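Local structure of 3-Hydroxyacyl-CoA dehydrogenase (Ralstonia eutropha H16, 4PZC) at residues Arg4-Val9 and Thr83-Glu88; Glu212-Gly217 and Gly227-Ala232. The protein catalyses NAD-dependent interconversion of (S)-3-hydroxyacyl-CoA and 3-oxoacyl-CoA, (S)-3-hydroxybutyryl-CoA being the substrate that gives it its name. All blocks are in the same frame, centred on the assembly; numbering follows the deposited sequence.

Contact 1. Residues Arg4-Val9 and Thr83-Glu88; sequences RTVGIV and TDIVIE
Gly7 donates its N to Ile85 O and accepts from Ile87 N on its O at 3.0 Å. The two strands run parallel, their short axes 25° apart, Gly7 bonding to Ile85 and Ile87 on either side of Val86; Val9 N continues the pattern onto Ile87 O at 2.9 Å. On one face of this densely filled end Val6 and Ile85 lie side by side, CG2 against CG2 at 4.0 Å, and Val6 CG1 meets Ile87 CD1 at 4.0 Å; Ile8 and Ile87 extend the layer onto Ile18 of helix 13-23. On the other face Val86 CG1, anti to its backbone N (chi1 -161°), reaches the backbone of Gly7 and lies 4.2 Å from Val9 CG2, with helix 94-107 covering Val9. The pair is the centre of a Rossmann fold: strand 5-9 leads into the glycine-rich turn Gly10-Gly15, whose Thr13 and Met14 bind NAD and whose other residues are predicted to, and strand 85-88 lies next to it at the crossover point of the 3-2-1-4-5-6 strand order. Glu88, pointing to the Val86 face, turns its carboxylate to Lys97, Ser116 and the amides of Ala90 and Thr91. At the more open opposite end Asp84 N donates to Thr5 O at 2.6 Å, while Asp84 OD2 takes Thr5 N at 2.6 Å from 47° above the carboxylate plane. Beside it Thr5 CG2 and Thr83 CG2 meet at 4.0 Å, their side chains crossing at about a right angle. The exposed Arg4 also brings its backbone N to Asp84 OD2, modelled too short for its length to be trusted.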
ATOM      1  N   ARG A   4      26.122  23.690  11.308  1.00 97.38           N
ATOM      2  CA  ARG A   4      26.204  23.031  12.622  1.00 98.91           C
ATOM      3  C   ARG A   4      25.133  23.522  13.627  1.00 89.17           C
ATOM      4  O   ARG A   4      24.972  22.935  14.709  1.00 83.20           O
ATOM      5  CB  ARG A   4      27.634  23.146  13.193  1.00106.26           C
ATOM      6  CG  ARG A   4      28.549  21.964  12.831  1.00108.62           C
ATOM      7  CD  ARG A   4      30.012  22.112  13.282  1.00110.78           C
ATOM      8  NE  ARG A   4      30.228  23.073  14.374  1.00110.58           N
ATOM      9  CZ  ARG A   4      30.064  22.832  15.679  1.00104.06           C
ATOM     10  NH1 ARG A   4      29.668  21.643  16.123  1.00106.70           N
ATOM     11  NH2 ARG A   4      30.294  23.800  16.556  1.00 95.82           N
ATOM     12  N   THR A   5      24.380  24.557  13.250  1.00 79.25           N
ATOM     13  CA  THR A   5      23.334  25.112  14.100  1.00 78.14           C
ATOM     14  C   THR A   5      22.008  25.307  13.362  1.00 74.74           C
ATOM     15  O   THR A   5      21.919  26.143  12.462  1.00 60.46           O
ATOM     16  CB  THR A   5      23.754  26.467  14.670  1.00 81.99           C
ATOM     17  OG1 THR A   5      25.026  26.328  15.297  1.00 86.32           O
ATOM     18  CG2 THR A   5      22.730  26.955  15.706  1.00 84.31           C
ATOM     19  N   VAL A   6      20.984  24.565  13.801  1.00 74.97           N
ATOM     20  CA  VAL A   6      19.656  24.519  13.165  1.00 77.47           C
ATOM     21  C   VAL A   6      18.556  25.202  13.981  1.00 78.82           C
ATOM     22  O   VAL A   6      18.190  24.743  15.078  1.00 63.27           O
ATOM     23  CB  VAL A   6      19.207  23.060  12.946  1.00 80.89           C
ATOM     24  CG1 VAL A   6      17.724  22.968  12.593  1.00 77.60           C
ATOM     25  CG2 VAL A   6      20.061  22.411  11.870  1.00 87.15           C
ATOM     26  N   GLY A   7      18.007  26.274  13.412  1.00 81.20           N
ATOM     27  CA  GLY A   7      16.789  26.886  13.932  1.00 82.28           C
ATOM     28  C   GLY A   7      15.583  25.956  13.818  1.00 82.48           C
ATOM     29  O   GLY A   7      15.453  25.206  12.846  1.00 71.66           O
ATOM     30  N   ILE A   8      14.723  25.985  14.837  1.00 81.43           N
ATOM     31  CA  ILE A   8      13.415  25.333  14.787  1.00 78.85           C
ATOM     32  C   ILE A   8      12.363  26.267  15.355  1.00 74.88           C
ATOM     33  O   ILE A   8      12.492  26.700  16.498  1.00 80.44           O
ATOM     34  CB  ILE A   8      13.389  24.047  15.618  1.00 75.98           C
ATOM     35  CG1 ILE A   8      14.377  23.046  15.030  1.00 77.49           C
ATOM     36  CG2 ILE A   8      11.979  23.458  15.648  1.00 80.06           C
ATOM     37  CD1 ILE A   8      14.379  21.696  15.709  1.00 75.87           C
ATOM     38  N   VAL A   9      11.335  26.578  14.572  1.00 64.59           N
ATOM     39  CA  VAL A   9      10.174  27.261  15.129  1.00 63.99           C
ATOM     40  C   VAL A   9       9.107  26.224  15.384  1.00 61.64           C
ATOM     41  O   VAL A   9       8.711  25.503  14.473  1.00 63.41           O
ATOM     42  CB  VAL A   9       9.620  28.378  14.217  1.00 64.26           C
ATOM     43  CG1 VAL A   9       8.298  28.912  14.759  1.00 66.39           C
ATOM     44  CG2 VAL A   9      10.616  29.521  14.098  1.00 63.81           C
ATOM     45  N   THR A  83      21.947  30.887  13.832  1.00 76.93           N
ATOM     46  CA  THR A  83      21.573  29.632  13.203  1.00 72.32           C
ATOM     47  C   THR A  83      21.941  29.613  11.736  1.00 72.62           C
ATOM     48  O   THR A  83      21.899  30.647  11.073  1.00 71.74           O
ATOM     49  CB  THR A  83      20.058  29.411  13.325  1.00 73.12           C
ATOM     50  OG1 THR A  83      19.362  30.510  12.732  1.00 65.00           O
ATOM     51  CG2 THR A  83      19.654  29.308  14.786  1.00 74.79           C
ATOM     52  N   ASP A  84      22.288  28.424  11.239  1.00 79.88           N
ATOM     53  CA  ASP A  84      22.635  28.206   9.821  1.00 81.35           C
ATOM     54  C   ASP A  84      21.376  28.114   8.948  1.00 79.52           C
ATOM     55  O   ASP A  84      21.391  28.507   7.790  1.00 82.60           O
ATOM     56  CB  ASP A  84      23.476  26.925   9.648  1.00 83.23           C
ATOM     57  CG  ASP A  84      24.698  26.879  10.581  1.00 88.07           C
ATOM     58  OD1 ASP A  84      25.324  27.931  10.837  1.00 82.31           O
ATOM     59  OD2 ASP A  84      25.034  25.780  11.070  1.00 88.06           O
ATOM     60  N   ILE A  85      20.288  27.609   9.525  1.00 81.96           N
ATOM     61  CA  ILE A  85      19.045  27.337   8.800  1.00 80.81           C
ATOM     62  C   ILE A  85      17.876  27.196   9.790  1.00 81.02           C
ATOM     63  O   ILE A  85      18.067  26.740  10.931  1.00 79.67           O
ATOM     64  CB  ILE A  85      19.174  26.035   7.983  1.00 79.88           C
ATOM     65  CG1 ILE A  85      17.802  25.521   7.534  1.00 86.44           C
ATOM     66  CG2 ILE A  85      19.845  24.949   8.817  1.00 80.00           C
ATOM     67  CD1 ILE A  85      17.862  24.418   6.501  1.00 92.88           C
ATOM     68  N   VAL A  86      16.673  27.561   9.344  1.00 72.30           N
ATOM     69  CA  VAL A  86      15.486  27.536  10.195  1.00 70.68           C
ATOM     70  C   VAL A  86      14.335  26.695   9.614  1.00 70.37           C
ATOM     71  O   VAL A  86      13.927  26.874   8.460  1.00 68.85           O
ATOM     72  CB  VAL A  86      14.981  28.966  10.452  1.00 74.53           C
ATOM     73  CG1 VAL A  86      14.068  28.999  11.676  1.00 74.67           C
ATOM     74  CG2 VAL A  86      16.159  29.916  10.643  1.00 79.23           C
ATOM     75  N   ILE A  87      13.803  25.799  10.444  1.00 65.14           N
ATOM     76  CA  ILE A  87      12.740  24.893  10.061  1.00 63.45           C
ATOM     77  C   ILE A  87      11.505  25.319  10.807  1.00 63.06           C
ATOM     78  O   ILE A  87      11.410  25.109  12.025  1.00 62.63           O
ATOM     79  CB  ILE A  87      13.042  23.437  10.476  1.00 67.27           C
ATOM     80  CG1 ILE A  87      14.244  22.878   9.708  1.00 66.81           C
ATOM     81  CG2 ILE A  87      11.817  22.549  10.250  1.00 70.18           C
ATOM     82  CD1 ILE A  87      14.798  21.604  10.309  1.00 65.80           C
ATOM     83  N   GLU A  88      10.562  25.922  10.088  1.00 61.66           N
ATOM     84  CA  GLU A  88       9.284  26.233  10.686  1.00 54.76           C
ATOM     85  C   GLU A  88       8.540  24.926  10.739  1.00 51.36           C
ATOM     86  O   GLU A  88       8.450  24.208   9.747  1.00 45.19           O
ATOM     87  CB  GLU A  88       8.504  27.294   9.911  1.00 55.77           C
ATOM     88  CG  GLU A  88       7.120  27.565  10.510  1.00 52.38           C
ATOM     89  CD  GLU A  88       6.116  26.515  10.116  1.00 51.31           C
ATOM     90  OE1 GLU A  88       5.820  26.468   8.911  1.00 53.54           O
ATOM     91  OE2 GLU A  88       5.663  25.720  10.980  1.00 50.00           O
TER

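Contact 2. Residues Glu212-Gly217 and Gly227-Ala232; sequences EEIDEG and GPLALA
Ile214 opens the contact by setting its CG2 4.0 Å from Leu229 CD1, the two side chains crossing obliquely. Leu229 CD1 sits about equally near CB, CG2 and CD1 of Ile214. The preceding Glu213 faces the second subunit, its OE2 accepting from Thr180 N of that subunit. Leu204 of helix 189-205 covers Ile214, and Ala200 and Phe201 of the same helix cover Leu229. Asp215 carries the polar part: chi1 of -79° sets CG beside the backbone N, and the carboxylate beyond it meets the start of helix 228-235 and grips two successive amides. Leu229 N gives to OD1 at 3.0 Å and Ala230 N to OD2 at 3.1 Å. Both donors come in on the syn side, within 18° of the carboxylate plane, which holds the group in a fixed rotation. Tyr280 OH is a second partner of OD2. Gly227, at the N-cap position, has its CA 3.8 Å from Asp215 CG. Glu216 then packs on Tyr177 of the second subunit. A buried carboxylate on first-turn amides, where the helix dipole would be expected to stabilise its negative charge, here ties together two helices, their short segments at 110° to each other, in the all-helical C-terminal domain.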
ATOM      1  N   GLU A 212     -13.438  -5.193   7.899  1.00 51.05           N
ATOM      2  CA  GLU A 212     -12.421  -6.122   8.419  1.00 50.60           C
ATOM      3  C   GLU A 212     -11.861  -6.922   7.269  1.00 47.88           C
ATOM      4  O   GLU A 212     -10.663  -7.036   7.104  1.00 42.67           O
ATOM      5  CB  GLU A 212     -12.996  -7.094   9.453  1.00 52.06           C
ATOM      6  CG  GLU A 212     -13.566  -6.448  10.713  1.00 55.03           C
ATOM      7  CD  GLU A 212     -14.953  -5.848  10.532  1.00 57.41           C
ATOM      8  OE1 GLU A 212     -15.640  -6.160   9.515  1.00 64.38           O
ATOM      9  OE2 GLU A 212     -15.351  -5.047  11.412  1.00 57.89           O
ATOM     10  N   GLU A 213     -12.757  -7.450   6.451  1.00 52.07           N
ATOM     11  CA  GLU A 213     -12.361  -8.239   5.289  1.00 54.09           C
ATOM     12  C   GLU A 213     -11.563  -7.398   4.286  1.00 53.35           C
ATOM     13  O   GLU A 213     -10.612  -7.880   3.684  1.00 54.24           O
ATOM     14  CB  GLU A 213     -13.593  -8.835   4.601  1.00 58.41           C
ATOM     15  CG  GLU A 213     -14.235 -10.049   5.286  1.00 58.87           C
ATOM     16  CD  GLU A 213     -15.318 -10.686   4.420  1.00 59.92           C
ATOM     17  OE1 GLU A 213     -16.145  -9.931   3.838  1.00 63.54           O
ATOM     18  OE2 GLU A 213     -15.326 -11.932   4.287  1.00 56.00           O
ATOM     19  N   ILE A 214     -11.963  -6.146   4.096  1.00 50.25           N
ATOM     20  CA  ILE A 214     -11.236  -5.265   3.209  1.00 46.32           C
ATOM     21  C   ILE A 214      -9.780  -5.115   3.699  1.00 51.29           C
ATOM     22  O   ILE A 214      -8.814  -5.167   2.895  1.00 47.17           O
ATOM     23  CB  ILE A 214     -11.931  -3.895   3.119  1.00 42.39           C
ATOM     24  CG1 ILE A 214     -13.226  -3.979   2.308  1.00 42.64           C
ATOM     25  CG2 ILE A 214     -11.026  -2.870   2.466  1.00 41.34           C
ATOM     26  CD1 ILE A 214     -14.087  -2.715   2.359  1.00 41.72           C
ATOM     27  N   ASP A 215      -9.631  -4.923   5.016  1.00 52.15           N
ATOM     28  CA  ASP A 215      -8.303  -4.773   5.627  1.00 51.67           C
ATOM     29  C   ASP A 215      -7.516  -6.087   5.520  1.00 50.07           C
ATOM     30  O   ASP A 215      -6.323  -6.091   5.198  1.00 45.14           O
ATOM     31  CB  ASP A 215      -8.417  -4.309   7.085  1.00 54.51           C
ATOM     32  CG  ASP A 215      -8.684  -2.775   7.232  1.00 57.93           C
ATOM     33  OD1 ASP A 215      -8.776  -2.018   6.232  1.00 54.27           O
ATOM     34  OD2 ASP A 215      -8.777  -2.314   8.393  1.00 59.66           O
ATOM     35  N   GLU A 216      -8.204  -7.200   5.745  1.00 48.94           N
ATOM     36  CA  GLU A 216      -7.576  -8.505   5.651  1.00 53.98           C
ATOM     37  C   GLU A 216      -6.980  -8.662   4.261  1.00 49.39           C
ATOM     38  O   GLU A 216      -5.782  -8.952   4.104  1.00 49.07           O
ATOM     39  CB  GLU A 216      -8.575  -9.662   5.913  1.00 61.75           C
ATOM     40  CG  GLU A 216      -8.984  -9.969   7.370  1.00 71.68           C
ATOM     41  CD  GLU A 216     -10.041 -11.109   7.511  1.00 85.55           C
ATOM     42  OE1 GLU A 216      -9.800 -12.279   7.087  1.00 78.00           O
ATOM     43  OE2 GLU A 216     -11.132 -10.843   8.080  1.00 88.98           O
ATOM     44  N   GLY A 217      -7.834  -8.469   3.264  1.00 44.31           N
ATOM     45  CA  GLY A 217      -7.457  -8.599   1.873  1.00 45.11           C
ATOM     46  C   GLY A 217      -6.134  -7.922   1.531  1.00 49.42           C
ATOM     47  O   GLY A 217      -5.332  -8.456   0.737  1.00 44.96           O
ATOM     48  N   GLY A 227      -4.031  -2.498   7.355  1.00 54.18           N
ATOM     49  CA  GLY A 227      -5.011  -2.227   6.328  1.00 48.88           C
ATOM     50  C   GLY A 227      -5.435  -0.773   6.358  1.00 48.98           C
ATOM     51  O   GLY A 227      -5.445  -0.154   7.427  1.00 44.27           O
ATOM     52  N   PRO A 228      -5.845  -0.242   5.187  1.00 50.35           N
ATOM     53  CA  PRO A 228      -6.129   1.177   4.959  1.00 48.83           C
ATOM     54  C   PRO A 228      -7.272   1.715   5.794  1.00 48.43           C
ATOM     55  O   PRO A 228      -7.219   2.869   6.189  1.00 52.23           O
ATOM     56  CB  PRO A 228      -6.499   1.231   3.465  1.00 49.15           C
ATOM     57  CG  PRO A 228      -7.056  -0.117   3.165  1.00 48.62           C
ATOM     58  CD  PRO A 228      -6.267  -1.067   4.035  1.00 51.25           C
ATOM     59  N   LEU A 229      -8.298   0.918   6.074  1.00 46.87           N
ATOM     60  CA  LEU A 229      -9.400   1.450   6.884  1.00 47.79           C
ATOM     61  C   LEU A 229      -8.934   1.697   8.327  1.00 45.30           C
ATOM     62  O   LEU A 229      -9.080   2.811   8.870  1.00 37.05           O
ATOM     63  CB  LEU A 229     -10.619   0.528   6.840  1.00 48.61           C
ATOM     64  CG  LEU A 229     -11.203   0.297   5.439  1.00 47.64           C
ATOM     65  CD1 LEU A 229     -12.399  -0.633   5.519  1.00 48.07           C
ATOM     66  CD2 LEU A 229     -11.601   1.593   4.738  1.00 48.91           C
ATOM     67  N   ALA A 230      -8.334   0.667   8.909  1.00 45.57           N
ATOM     68  CA  ALA A 230      -7.628   0.799  10.190  1.00 51.58           C
ATOM     69  C   ALA A 230      -6.635   1.966  10.135  1.00 50.63           C
ATOM     70  O   ALA A 230      -6.549   2.794  11.057  1.00 47.76           O
ATOM     71  CB  ALA A 230      -6.869  -0.493  10.508  1.00 53.95           C
ATOM     72  N   LEU A 231      -5.872   2.007   9.047  1.00 50.87           N
ATOM     73  CA  LEU A 231      -4.888   3.053   8.856  1.00 52.56           C
ATOM     74  C   LEU A 231      -5.543   4.417   8.900  1.00 50.71           C
ATOM     75  O   LEU A 231      -4.996   5.354   9.511  1.00 47.80           O
ATOM     76  CB  LEU A 231      -4.173   2.893   7.520  1.00 56.91           C
ATOM     77  CG  LEU A 231      -2.949   3.789   7.350  1.00 58.72           C
ATOM     78  CD1 LEU A 231      -2.012   3.655   8.547  1.00 61.79           C
ATOM     79  CD2 LEU A 231      -2.222   3.442   6.056  1.00 58.96           C
ATOM     80  N   ALA A 232      -6.710   4.521   8.258  1.00 47.80           N
ATOM     81  CA  ALA A 232      -7.415   5.779   8.183  1.00 48.74           C
ATOM     82  C   ALA A 232      -7.863   6.232   9.576  1.00 53.64           C
ATOM     83  O   ALA A 232      -7.833   7.430   9.884  1.00 52.61           O
ATOM     84  CB  ALA A 232      -8.592   5.659   7.257  1.00 50.04           C
TER

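Overall arrangement
The two contacts share no helix or strand: contact 1 lies in the NAD-binding domain and contact 2 in the C-terminal domain, with centres 39 Å apart on opposite sides of the chain's centre. Both are mostly buried, yet only contact 1 has an exposed residue among those that touch, at its Arg4 end. Contact 1 joins neighbouring strands mainly by backbone bonds and aliphatic packing on both sheet faces, beside predicted NAD-binding residues. Contact 2 is smaller, 252 against 539 Å² of buried surface, joins two helices through one carboxylate and a single aliphatic pair, and lies away from the annotated sites but near the second subunit.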